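Long-range contacts in trichothecene 3-O-acetyltransferase (Gibberella zeae, PDB 3B2S), which probably transfers an acetyl group from acetyl-coenzyme A to the C3 hydroxyl of trichothecene toxins such as the one bound here: residues Cys290-Ala295 and Met376-Ala381; Ala264-Ile269 and Met412-Lys417; Gly154-Met159 and Leu308-Thr313. All coordinates share one frame; numbering follows the deposited sequence. Where two conformers were deposited one is given.

Overall arrangement
The seven-stranded mixed sheet ties the three contacts together. Interaction 1 pairs its strands 286-294 and 375-379. Interaction 2 lays helix 261-277 against the next strand, 411-414, with its centre about 9 Å from that of interaction 1. Interaction 3, centred about 10 Å from interaction 1, joins strand 310-318, on the outer side of 286-294, to the end of strand 147-155, which belongs to the other, five-stranded sheet. Interactions 2 and 3 do not touch: their centres are about 19 Å apart and their nearest atoms about 7 Å. All three border the trichothecene, held by Tyr-413 from interaction 2 and His-156 from interaction 3, while the pantetheine arm of coenzyme A enters at interaction 1, where its two strands part.

Interaction 1 (Cys290-Ala295 and Met376-Ala381); sequences CRAVDA and MLSSWA. With COA (coenzyme A), chain D; B2S ((3alpha,7alpha)-3,7,15-trihydroxy-12,13-epoxytrichothec-9-en-8-one), chain E.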
loop_
_atom_site.group_PDB
_atom_site.type_symbol
_atom_site.label_atom_id
_atom_site.label_comp_id
_atom_site.label_asym_id
_atom_site.label_seq_id
_atom_site.Cartn_x
_atom_site.Cartn_y
_atom_site.Cartn_z
ATOM N N CYS A 290 5.161 11.740 5.458
ATOM C CA CYS A 290 4.774 10.561 6.207
ATOM C C CYS A 290 5.127 9.348 5.340
ATOM O O CYS A 290 4.560 9.173 4.259
ATOM C CB CYS A 290 3.270 10.560 6.466
ATOM S SG CYS A 290 2.696 12.106 7.282
ATOM N N ARG A 291 6.047 8.520 5.820
ATOM C CA ARG A 291 6.563 7.437 4.994
ATOM C C ARG A 291 6.249 6.080 5.627
ATOM O O ARG A 291 6.642 5.835 6.755
ATOM C CB ARG A 291 8.073 7.591 4.814
ATOM C CG ARG A 291 8.671 6.561 3.812
ATOM C CD ARG A 291 10.193 6.537 3.956
ATOM N NE ARG A 291 10.847 5.939 2.775
ATOM C CZ ARG A 291 12.174 5.847 2.636
ATOM N NH1 ARG A 291 12.971 6.270 3.619
ATOM N NH2 ARG A 291 12.698 5.340 1.526
ATOM N N ALA A 292 5.561 5.202 4.895
ATOM C CA ALA A 292 5.206 3.884 5.458
ATOM C C ALA A 292 6.442 2.996 5.505
ATOM O O ALA A 292 7.270 3.010 4.566
ATOM C CB ALA A 292 4.067 3.193 4.647
ATOM N N VAL A 293 6.571 2.241 6.597
ATOM C CA VAL A 293 7.739 1.404 6.823
ATOM C C VAL A 293 7.243 0.054 7.383
ATOM O O VAL A 293 6.451 0.019 8.313
ATOM C CB VAL A 293 8.712 2.068 7.832
ATOM C CG1 VAL A 293 9.964 1.158 8.102
ATOM C CG2 VAL A 293 9.196 3.426 7.299
ATOM N N ASP A 294 7.691 -1.034 6.772
ATOM C CA ASP A 294 7.457 -2.400 7.289
ATOM C C ASP A 294 8.242 -2.570 8.587
ATOM O O ASP A 294 9.466 -2.320 8.660
ATOM C CB ASP A 294 7.878 -3.416 6.208
ATOM C CG ASP A 294 7.829 -4.859 6.677
ATOM O OD1 ASP A 294 7.127 -5.168 7.662
ATOM O OD2 ASP A 294 8.506 -5.686 6.033
ATOM N N ALA A 295 7.527 -2.927 9.640
ATOM C CA ALA A 295 8.103 -3.016 10.962
ATOM C C ALA A 295 8.527 -4.463 11.350
ATOM O O ALA A 295 9.077 -4.682 12.440
ATOM C CB ALA A 295 7.137 -2.447 11.979
ATOM N N MET A 376 2.073 11.691 1.790
ATOM C CA MET A 376 1.832 10.433 2.497
ATOM C C MET A 376 2.120 9.302 1.501
ATOM O O MET A 376 1.314 9.042 0.619
ATOM C CB MET A 376 0.388 10.365 3.015
ATOM C CG MET A 376 0.016 11.475 4.033
ATOM S SD MET A 376 -1.763 11.698 4.292
ATOM C CE MET A 376 -2.255 12.212 2.653
ATOM N N LEU A 377 3.279 8.672 1.641
ATOM C CA LEU A 377 3.770 7.742 0.635
ATOM C C LEU A 377 3.967 6.351 1.229
ATOM O O LEU A 377 4.551 6.211 2.296
ATOM C CB LEU A 377 5.124 8.227 0.069
ATOM C CG LEU A 377 5.891 7.111 -0.700
ATOM C CD1 LEU A 377 5.305 6.978 -2.052
ATOM C CD2 LEU A 377 7.368 7.381 -0.822
ATOM N N SER A 378 3.484 5.339 0.517
ATOM C CA SER A 378 3.767 3.958 0.861
ATOM C C SER A 378 4.431 3.246 -0.319
ATOM O O SER A 378 3.814 3.079 -1.375
ATOM C CB SER A 378 2.480 3.216 1.228
ATOM O OG SER A 378 2.832 1.925 1.732
ATOM N N SER A 379 5.669 2.788 -0.112
ATOM C CA SER A 379 6.409 2.079 -1.150
ATOM C C SER A 379 6.127 0.596 -1.078
ATOM O O SER A 379 6.391 -0.042 -0.041
ATOM C CB SER A 379 7.906 2.259 -0.954
ATOM O OG SER A 379 8.610 1.514 -1.929
ATOM N N TRP A 380 5.623 0.056 -2.186
ATOM C CA TRP A 380 5.484 -1.402 -2.341
ATOM C C TRP A 380 6.630 -1.969 -3.149
ATOM O O TRP A 380 6.541 -3.087 -3.666
ATOM C CB TRP A 380 4.150 -1.736 -3.034
ATOM C CG TRP A 380 2.948 -1.228 -2.297
ATOM C CD1 TRP A 380 2.891 -0.871 -0.982
ATOM C CD2 TRP A 380 1.615 -1.072 -2.817
ATOM N NE1 TRP A 380 1.608 -0.486 -0.647
ATOM C CE2 TRP A 380 0.805 -0.599 -1.752
ATOM C CE3 TRP A 380 1.027 -1.279 -4.079
ATOM C CZ2 TRP A 380 -0.574 -0.324 -1.908
ATOM C CZ3 TRP A 380 -0.336 -1.008 -4.236
ATOM C CH2 TRP A 380 -1.121 -0.536 -3.148
ATOM N N ALA A 381 7.717 -1.200 -3.267
ATOM C CA ALA A 381 8.789 -1.546 -4.216
ATOM C C ALA A 381 9.403 -2.932 -3.996
ATOM O O ALA A 381 9.744 -3.591 -4.964
ATOM C CB ALA A 381 9.901 -0.476 -4.235
HETATM N N1A COA D . 26.588 0.734 1.753
HETATM C C2A COA D . 25.821 1.330 0.762
HETATM N N3A COA D . 24.487 0.978 0.641
HETATM C C4A COA D . 23.947 0.051 1.492
HETATM C C5A COA D . 24.719 -0.566 2.480
HETATM C C6A COA D . 26.071 -0.221 2.613
HETATM N N6A COA D . 26.911 -1.040 3.262
HETATM N N7A COA D . 23.920 -1.437 3.152
HETATM C C8A COA D . 22.674 -1.389 2.617
HETATM N N9A COA D . 22.683 -0.474 1.587
HETATM C C1B COA D . 21.564 -0.089 0.708
HETATM C C2B COA D . 21.183 -1.200 -0.266
HETATM O O2B COA D . 22.050 -1.232 -1.384
HETATM C C3B COA D . 19.757 -0.806 -0.611
HETATM O O3B COA D . 19.765 0.258 -1.534
HETATM P P3B COA D . 19.327 0.056 -3.063
HETATM O O7A COA D . 20.266 -0.903 -3.771
HETATM O O8A COA D . 17.924 -0.526 -3.118
HETATM O O9A COA D . 19.410 1.403 -3.735
HETATM C C4B COA D . 19.255 -0.177 0.675
HETATM O O4B COA D . 20.384 0.228 1.430
HETATM C C5B COA D . 18.361 -1.107 1.483
HETATM O O5B COA D . 17.821 -0.281 2.484
HETATM P P1A COA D . 16.368 -0.578 3.116
HETATM O O1A COA D . 16.032 0.540 4.084
HETATM O O2A COA D . 16.382 -1.934 3.820
HETATM O O3A COA D . 15.351 -0.675 1.860
HETATM P P2A COA D . 14.724 0.548 1.013
HETATM O O4A COA D . 14.702 0.084 -0.432
HETATM O O5A COA D . 15.449 1.861 1.260
HETATM O O6A COA D . 13.187 0.723 1.532
HETATM C CBP COA D . 11.394 1.355 3.060
HETATM C CCP COA D . 12.847 1.565 2.628
HETATM C CDP COA D . 11.217 2.120 4.369
HETATM C CEP COA D . 10.492 1.982 2.013
HETATM C CAP COA D . 11.078 -0.165 3.188
HETATM O OAP COA D . 12.024 -0.839 4.005
HETATM C C9P COA D . 9.694 -0.562 3.675
HETATM O O9P COA D . 9.534 -0.758 5.042
HETATM N N8P COA D . 8.682 -0.749 2.814
HETATM C C7P COA D . 7.305 -0.311 3.081
HETATM C C6P COA D . 6.417 -1.429 3.641
HETATM C C5P COA D . 4.955 -1.200 3.367
HETATM O O5P COA D . 4.606 -0.177 2.761
HETATM N N4P COA D . 4.096 -2.142 3.790
HETATM C C13 B2S E . -0.113 5.997 3.388
HETATM O O2 B2S E . 0.663 4.987 4.163
HETATM C C12 B2S E . -0.692 4.636 3.746
HETATM C C5 B2S E . -1.730 4.367 4.849
HETATM C C14 B2S E . -1.458 5.149 6.161
HETATM C C4 B2S E . -1.461 2.837 5.034
HETATM C C3 B2S E . -0.691 2.367 3.761
HETATM O O3 B2S E . -1.295 1.204 3.147
HETATM C C2 B2S E . -0.818 3.523 2.767
HETATM O O1 B2S E . -2.138 3.439 2.119
HETATM C C11 B2S E . -3.293 4.091 2.818
HETATM C C10 B2S E . -4.560 3.860 2.207
HETATM C C9 B2S E . -5.373 5.002 2.338
HETATM C C16 B2S E . -6.777 5.040 1.713
HETATM C C8 B2S E . -4.879 6.102 3.084
HETATM O O5 B2S E . -5.572 7.116 3.241
HETATM C C7 B2S E . -3.443 6.051 3.730
HETATM O O4 B2S E . -3.213 7.045 4.739
HETATM C C6 B2S E . -3.159 4.621 4.271
HETATM C C15 B2S E . -4.282 4.164 5.244
HETATM O O6 B2S E . -5.196 5.271 5.394
HETATM O O HOH W 1 7.275 3.755 2.094
#
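Cys-290 and Leu-377 begin a short parallel ladder: Leu-377 N donates to Cys-290 O at 3.0 Å, and Ala-292 N returns a bond to Leu-377 O, also at 3.0 Å, both with an N-H...O angle of 168°. Beyond them the strands part. There a water accepts a hydrogen bond from Ser-379 N and donates one to Ala-292 O, carrying the connection on where direct pairing stops. On the face turned to the trichothecene, the methyl of Ala-292 sits beside Ser-378, with CB 3.4 Å from Ser-378 OG. Ser-378 CB in turn lies 3.7 Å from C2 of the toxin, and its OG is 2.9 Å from O5P of coenzyme A. The pantetheine arm enters where the strands separate, its C7P 3.3 Å from Ser-379 O. Its carbonyl O9P lies against Asp-294 N, modelled too close for the length to be trusted. On the opposite face Arg-291 runs out extended, CG anti to the backbone N (chi1 -174°), which places the methyl CDP of the coenzyme over the centre of the Arg-291 guanidinium, 4.1 Å above its plane. Salt bridges to Asp-262 and Asp-263 of helix 261-277 fix this group. Farther out, Asp-294 pairs with Arg-296 past the strand end. Ser-378 thus touches both ligands, CB against the toxin and OG beside the pantetheine carbonyl, consistent with cofactor and acceptor meeting at this part of the sheet.

Interaction 2 (Ala264-Ile269 and Met412-Lys417); sequences ALSAFI and MYFMPK. With B2S ((3alpha,7alpha)-3,7,15-trihydroxy-12,13-epoxytrichothec-9-en-8-one), chain E.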
loop_
_atom_site.group_PDB
_atom_site.type_symbol
_atom_site.label_atom_id
_atom_site.label_comp_id
_atom_site.label_asym_id
_atom_site.label_seq_id
_atom_site.Cartn_x
_atom_site.Cartn_y
_atom_site.Cartn_z
ATOM N N ALA A 264 15.982 7.968 -2.431
ATOM C CA ALA A 264 16.289 9.036 -3.392
ATOM C C ALA A 264 15.043 9.460 -4.160
ATOM O O ALA A 264 14.791 10.647 -4.356
ATOM C CB ALA A 264 17.435 8.623 -4.356
ATOM N N LEU A 265 14.252 8.485 -4.588
ATOM C CA LEU A 265 13.007 8.806 -5.282
ATOM C C LEU A 265 11.979 9.480 -4.356
ATOM O O LEU A 265 11.317 10.438 -4.770
ATOM C CB LEU A 265 12.422 7.556 -5.976
ATOM C CG LEU A 265 11.115 7.784 -6.764
ATOM C CD1 LEU A 265 11.293 8.862 -7.864
ATOM C CD2 LEU A 265 10.562 6.486 -7.351
ATOM N N SER A 266 11.833 8.975 -3.125
ATOM C CA SER A 266 10.923 9.573 -2.134
ATOM C C SER A 266 11.307 11.047 -1.909
ATOM O O SER A 266 10.456 11.940 -1.917
ATOM C CB SER A 266 10.980 8.808 -0.818
ATOM O OG SER A 266 10.523 7.465 -0.984
ATOM N N ALA A 267 12.601 11.289 -1.739
ATOM C CA ALA A 267 13.130 12.665 -1.609
ATOM C C ALA A 267 12.866 13.556 -2.836
ATOM O O ALA A 267 12.476 14.751 -2.696
ATOM C CB ALA A 267 14.650 12.616 -1.280
ATOM N N PHE A 268 13.094 13.000 -4.032
ATOM C CA PHE A 268 12.878 13.732 -5.292
ATOM C C PHE A 268 11.420 14.160 -5.414
ATOM O O PHE A 268 11.128 15.281 -5.828
ATOM C CB PHE A 268 13.285 12.853 -6.494
ATOM C CG PHE A 268 13.145 13.533 -7.846
ATOM C CD1 PHE A 268 14.033 14.545 -8.238
ATOM C CD2 PHE A 268 12.146 13.143 -8.731
ATOM C CE1 PHE A 268 13.910 15.162 -9.505
ATOM C CE2 PHE A 268 12.013 13.758 -9.993
ATOM C CZ PHE A 268 12.908 14.778 -10.375
ATOM N N ILE A 269 10.501 13.270 -5.042
ATOM C CA ILE A 269 9.072 13.600 -5.063
ATOM C C ILE A 269 8.722 14.686 -4.037
ATOM O O ILE A 269 8.005 15.649 -4.359
ATOM C CB ILE A 269 8.179 12.346 -4.858
ATOM C CG1 ILE A 269 8.207 11.467 -6.116
ATOM C CG2 ILE A 269 6.719 12.750 -4.529
ATOM C CD1 ILE A 269 7.747 10.002 -5.857
ATOM N N MET A 412 0.317 8.750 -2.010
ATOM C CA MET A 412 1.201 8.270 -3.068
ATOM C C MET A 412 1.672 6.855 -2.768
ATOM O O MET A 412 1.740 6.471 -1.598
ATOM C CB MET A 412 2.428 9.160 -3.139
ATOM C CG MET A 412 2.095 10.636 -3.324
ATOM S SD MET A 412 3.608 11.550 -3.600
ATOM C CE MET A 412 2.876 13.192 -3.643
ATOM N N TYR A 413 1.973 6.094 -3.826
ATOM C CA TYR A 413 2.510 4.723 -3.709
ATOM C C TYR A 413 3.666 4.506 -4.689
ATOM O O TYR A 413 3.668 5.093 -5.754
ATOM C CB TYR A 413 1.411 3.706 -4.068
ATOM C CG TYR A 413 0.213 3.759 -3.153
ATOM C CD1 TYR A 413 -0.969 4.415 -3.530
ATOM C CD2 TYR A 413 0.258 3.131 -1.908
ATOM C CE1 TYR A 413 -2.061 4.456 -2.671
ATOM C CE2 TYR A 413 -0.828 3.161 -1.046
ATOM C CZ TYR A 413 -1.973 3.824 -1.429
ATOM O OH TYR A 413 -3.019 3.838 -0.531
ATOM N N PHE A 414 4.623 3.646 -4.341
ATOM C CA PHE A 414 5.472 3.005 -5.369
ATOM C C PHE A 414 4.959 1.613 -5.630
ATOM O O PHE A 414 4.654 0.870 -4.688
ATOM C CB PHE A 414 6.953 2.880 -4.941
ATOM C CG PHE A 414 7.639 4.200 -4.645
ATOM C CD1 PHE A 414 7.126 5.397 -5.122
ATOM C CD2 PHE A 414 8.813 4.225 -3.874
ATOM C CE1 PHE A 414 7.760 6.626 -4.829
ATOM C CE2 PHE A 414 9.461 5.431 -3.576
ATOM C CZ PHE A 414 8.930 6.640 -4.067
ATOM N N MET A 415 4.882 1.246 -6.906
ATOM C CA MET A 415 4.505 -0.112 -7.286
ATOM C C MET A 415 5.658 -1.074 -6.962
ATOM O O MET A 415 6.787 -0.632 -6.738
ATOM C CB MET A 415 4.137 -0.164 -8.776
ATOM C CG MET A 415 2.932 0.722 -9.152
ATOM S SD MET A 415 1.441 0.306 -8.202
ATOM C CE MET A 415 1.366 1.580 -6.931
ATOM N N PRO A 416 5.373 -2.394 -6.909
ATOM C CA PRO A 416 6.465 -3.370 -6.895
ATOM C C PRO A 416 7.440 -3.061 -8.015
ATOM O O PRO A 416 7.036 -2.812 -9.149
ATOM C CB PRO A 416 5.737 -4.712 -7.126
ATOM C CG PRO A 416 4.380 -4.460 -6.475
ATOM C CD PRO A 416 4.050 -3.042 -6.848
ATOM N N LYS A 417 8.716 -3.013 -7.667
ATOM C CA LYS A 417 9.752 -2.662 -8.619
ATOM C C LYS A 417 9.821 -3.765 -9.682
ATOM O O LYS A 417 9.868 -4.949 -9.353
ATOM C CB LYS A 417 11.100 -2.559 -7.887
ATOM C CG LYS A 417 12.250 -2.091 -8.782
ATOM C CD LYS A 417 13.634 -2.338 -8.145
ATOM C CE LYS A 417 14.166 -3.747 -8.430
ATOM N NZ LYS A 417 14.307 -4.516 -7.160
HETATM C C13 B2S E . -0.113 5.997 3.388
HETATM O O2 B2S E . 0.663 4.987 4.163
HETATM C C12 B2S E . -0.692 4.636 3.746
HETATM C C5 B2S E . -1.730 4.367 4.849
HETATM C C14 B2S E . -1.458 5.149 6.161
HETATM C C4 B2S E . -1.461 2.837 5.034
HETATM C C3 B2S E . -0.691 2.367 3.761
HETATM O O3 B2S E . -1.295 1.204 3.147
HETATM C C2 B2S E . -0.818 3.523 2.767
HETATM O O1 B2S E . -2.138 3.439 2.119
HETATM C C11 B2S E . -3.293 4.091 2.818
HETATM C C10 B2S E . -4.560 3.860 2.207
HETATM C C9 B2S E . -5.373 5.002 2.338
HETATM C C16 B2S E . -6.777 5.040 1.713
HETATM C C8 B2S E . -4.879 6.102 3.084
HETATM O O5 B2S E . -5.572 7.116 3.241
HETATM C C7 B2S E . -3.443 6.051 3.730
HETATM O O4 B2S E . -3.213 7.045 4.739
HETATM C C6 B2S E . -3.159 4.621 4.271
HETATM C C15 B2S E . -4.282 4.164 5.244
HETATM O O6 B2S E . -5.196 5.271 5.394
#
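Leu-265 of helix 261-277 reaches the ring of Phe-414 on strand 411-414 with successive atoms. Its CB stands 4.1 Å from Phe-414 CZ and its CG comes to 3.7 Å from the same carbon. At the tip Leu-265 CD2 moves in over the ring face, 3.9 Å from the centroid of the Phe-414 ring and 21° off the normal, a CH-pi contact displaced toward the rim. The chain is carried there by a first torsion that sets CG opposite the backbone N (chi1 -179°). One turn on, Ile-269 approaches the same ring at its edge, with CD1 3.5 Å from Phe-414 CE1. The other branch of Ile-269 faces Met-412, CG2 lying 3.5 Å from SD. Ser-266 OG also comes near the ring, 3.5 Å from Phe-414 CE2, but its hydrogen bond goes to Asp-262 O within the helix. Between these neighbours, Tyr-413 points to the other face of the sheet, where its OH donates to the toxin's O1 at 2.8 Å. No hydrogen bond joins helix to strand: the association is mainly through the face and edge of the Phe-414 ring, with Ile-269 against Met-412 beside it, while on the other face the hydroxyl of Tyr-413 serves the ligand.

Interaction 3 (Gly154-Met159 and Leu308-Thr313); sequences GQHGAM and LLQNMT. With B2S ((3alpha,7alpha)-3,7,15-trihydroxy-12,13-epoxytrichothec-9-en-8-one), chain E.
A buried van der Waals contact between His-156 and Leu-308 joins the turn after strand 147-155, in the five-stranded sheet, to the entry of strand 310-318, in the seven-stranded one. It therefore bridges the two halves of the fold beside the trichothecene. No hydrogen bond passes directly between the segments. Leu-308 fits into the turn: its CB lies 3.8 Å from Gly-157 O, and CD2 lies 3.6 Å from His-156 O. The same CD2 meets the imidazole at its edge, in the ring plane, 3.5 Å from His-156 CE1, with the two side chains crossing at about a right angle. A first torsion of -154°, well short of fully extended, swings the imidazole of His-156 from the turn toward the toxin. Its NE2 forms a hydrogen bond to the hydroxyl O3 at 2.9 Å and 162°, also at the ring edge, so leucine and ligand both meet the rim of one ring. Gln-310 lies farther along the strand, its OE1 4.1 Å from His-156 CE1. The same Gln-310 OE1 is 3.8 Å from toxin atom C3, while NE2 makes a weak hydrogen bond to Asn-311 O. Met-312 curls back through bends at chi2 and chi3, bringing CE 3.6 Å from the epoxide oxygen O2. Just outside the contact, Asp-160 OD2 accepts from Leu-309 N, a second tie between the halves, and Asp-8 OD2 accepts from Leu-308 N. His-156 and Asp-160 bound the sequence HGAMD, the HXXXD signature of the coenzyme A-dependent acyltransferases. The histidine bonded to the 3-hydroxyl is consistent with the general-base role given to it in that family, in an acceptor site lying between the two halves.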
loop_
_atom_site.group_PDB
_atom_site.type_symbol
_atom_site.label_atom_id
_atom_site.label_comp_id
_atom_site.label_asym_id
_atom_site.label_seq_id
_atom_site.Cartn_x
_atom_site.Cartn_y
_atom_site.Cartn_z
ATOM N N GLY A 154 -7.139 -6.927 -0.152
ATOM C CA GLY A 154 -6.851 -7.384 1.203
ATOM C C GLY A 154 -7.463 -6.442 2.224
ATOM O O GLY A 154 -7.299 -5.220 2.120
ATOM N N GLN A 155 -8.146 -6.995 3.222
ATOM C CA GLN A 155 -8.732 -6.170 4.289
ATOM C C GLN A 155 -7.583 -5.566 5.107
ATOM O O GLN A 155 -6.736 -6.292 5.653
ATOM C CB GLN A 155 -9.697 -6.987 5.169
ATOM C CG GLN A 155 -10.844 -6.163 5.804
ATOM C CD GLN A 155 -10.331 -5.010 6.637
ATOM O OE1 GLN A 155 -10.572 -3.819 6.327
ATOM N NE2 GLN A 155 -9.579 -5.334 7.658
ATOM N N HIS A 156 -7.527 -4.254 5.167
ATOM C CA HIS A 156 -6.320 -3.603 5.672
ATOM C C HIS A 156 -6.005 -3.807 7.165
ATOM O O HIS A 156 -4.884 -3.761 7.547
ATOM C CB HIS A 156 -6.194 -2.149 5.227
ATOM C CG HIS A 156 -4.787 -1.634 5.181
ATOM N ND1 HIS A 156 -3.793 -2.087 6.009
ATOM C CD2 HIS A 156 -4.219 -0.679 4.421
ATOM C CE1 HIS A 156 -2.679 -1.444 5.766
ATOM N NE2 HIS A 156 -2.906 -0.598 4.795
ATOM N N GLY A 157 -7.037 -4.035 7.974
ATOM C CA GLY A 157 -6.809 -4.385 9.384
ATOM C C GLY A 157 -6.171 -5.764 9.534
ATOM O O GLY A 157 -5.416 -5.997 10.481
ATOM N N ALA A 158 -6.502 -6.670 8.606
ATOM C CA ALA A 158 -5.955 -8.039 8.541
ATOM C C ALA A 158 -4.550 -8.124 7.927
ATOM O O ALA A 158 -3.804 -9.065 8.218
ATOM C CB ALA A 158 -6.909 -8.951 7.724
ATOM N N MET A 159 -4.204 -7.203 7.032
ATOM C CA MET A 159 -2.902 -7.266 6.360
ATOM C C MET A 159 -2.438 -5.930 5.832
ATOM O O MET A 159 -3.241 -5.137 5.336
ATOM C CB MET A 159 -2.928 -8.276 5.183
ATOM C CG MET A 159 -3.983 -7.944 4.075
ATOM S SD MET A 159 -4.209 -9.289 2.882
ATOM C CE MET A 159 -5.263 -10.419 3.814
ATOM N N LEU A 308 -0.624 -7.280 9.878
ATOM C CA LEU A 308 -0.445 -5.830 9.763
ATOM C C LEU A 308 0.633 -5.435 10.795
ATOM O O LEU A 308 0.390 -5.441 12.004
ATOM C CB LEU A 308 -1.786 -5.121 10.069
ATOM C CG LEU A 308 -1.935 -3.604 9.833
ATOM C CD1 LEU A 308 -1.185 -2.762 10.885
ATOM C CD2 LEU A 308 -1.428 -3.254 8.496
ATOM N N LEU A 309 1.831 -5.142 10.304
ATOM C CA LEU A 309 2.948 -4.797 11.154
ATOM C C LEU A 309 3.716 -3.721 10.407
ATOM O O LEU A 309 4.749 -3.979 9.789
ATOM C CB LEU A 309 3.828 -6.038 11.455
ATOM C CG LEU A 309 5.019 -5.857 12.423
ATOM C CD1 LEU A 309 4.683 -4.874 13.588
ATOM C CD2 LEU A 309 5.471 -7.225 12.976
ATOM N N GLN A 310 3.163 -2.511 10.453
ATOM C CA GLN A 310 3.634 -1.401 9.638
ATOM C C GLN A 310 3.545 -0.165 10.531
ATOM O O GLN A 310 2.685 -0.089 11.404
ATOM C CB GLN A 310 2.687 -1.221 8.447
ATOM C CG GLN A 310 3.179 -0.290 7.363
ATOM C CD GLN A 310 2.052 0.523 6.761
ATOM O OE1 GLN A 310 1.143 -0.020 6.118
ATOM N NE2 GLN A 310 2.089 1.839 6.990
ATOM N N ASN A 311 4.431 0.797 10.300
ATOM C CA ASN A 311 4.365 2.080 10.967
ATOM C C ASN A 311 4.729 3.118 9.916
ATOM O O ASN A 311 4.753 2.809 8.712
ATOM C CB ASN A 311 5.306 2.095 12.180
ATOM C CG ASN A 311 4.935 3.155 13.214
ATOM O OD1 ASN A 311 4.233 4.112 12.910
ATOM N ND2 ASN A 311 5.440 2.993 14.438
ATOM N N MET A 312 4.926 4.355 10.350
ATOM C CA MET A 312 5.373 5.438 9.480
ATOM C C MET A 312 6.613 6.076 10.099
ATOM O O MET A 312 6.854 5.931 11.307
ATOM C CB MET A 312 4.315 6.533 9.383
ATOM C CG MET A 312 2.908 6.062 9.091
ATOM S SD MET A 312 2.674 5.402 7.449
ATOM C CE MET A 312 2.607 6.918 6.477
ATOM N N THR A 313 7.387 6.789 9.279
ATOM C CA THR A 313 8.360 7.739 9.833
ATOM C C THR A 313 7.874 9.105 9.390
ATOM O O THR A 313 7.285 9.223 8.313
ATOM C CB THR A 313 9.822 7.501 9.341
ATOM O OG1 THR A 313 9.884 7.561 7.915
ATOM C CG2 THR A 313 10.353 6.158 9.830
HETATM C C13 B2S E . -0.113 5.997 3.388
HETATM O O2 B2S E . 0.663 4.987 4.163
HETATM C C12 B2S E . -0.692 4.636 3.746
HETATM C C5 B2S E . -1.730 4.367 4.849
HETATM C C14 B2S E . -1.458 5.149 6.161
HETATM C C4 B2S E . -1.461 2.837 5.034
HETATM C C3 B2S E . -0.691 2.367 3.761
HETATM O O3 B2S E . -1.295 1.204 3.147
HETATM C C2 B2S E . -0.818 3.523 2.767
HETATM O O1 B2S E . -2.138 3.439 2.119
HETATM C C11 B2S E . -3.293 4.091 2.818
HETATM C C10 B2S E . -4.560 3.860 2.207
HETATM C C9 B2S E . -5.373 5.002 2.338
HETATM C C16 B2S E . -6.777 5.040 1.713
HETATM C C8 B2S E . -4.879 6.102 3.084
HETATM O O5 B2S E . -5.572 7.116 3.241
HETATM C C7 B2S E . -3.443 6.051 3.730
HETATM O O4 B2S E . -3.213 7.045 4.739
HETATM C C6 B2S E . -3.159 4.621 4.271
HETATM C C15 B2S E . -4.282 4.164 5.244
HETATM O O6 B2S E . -5.196 5.271 5.394
#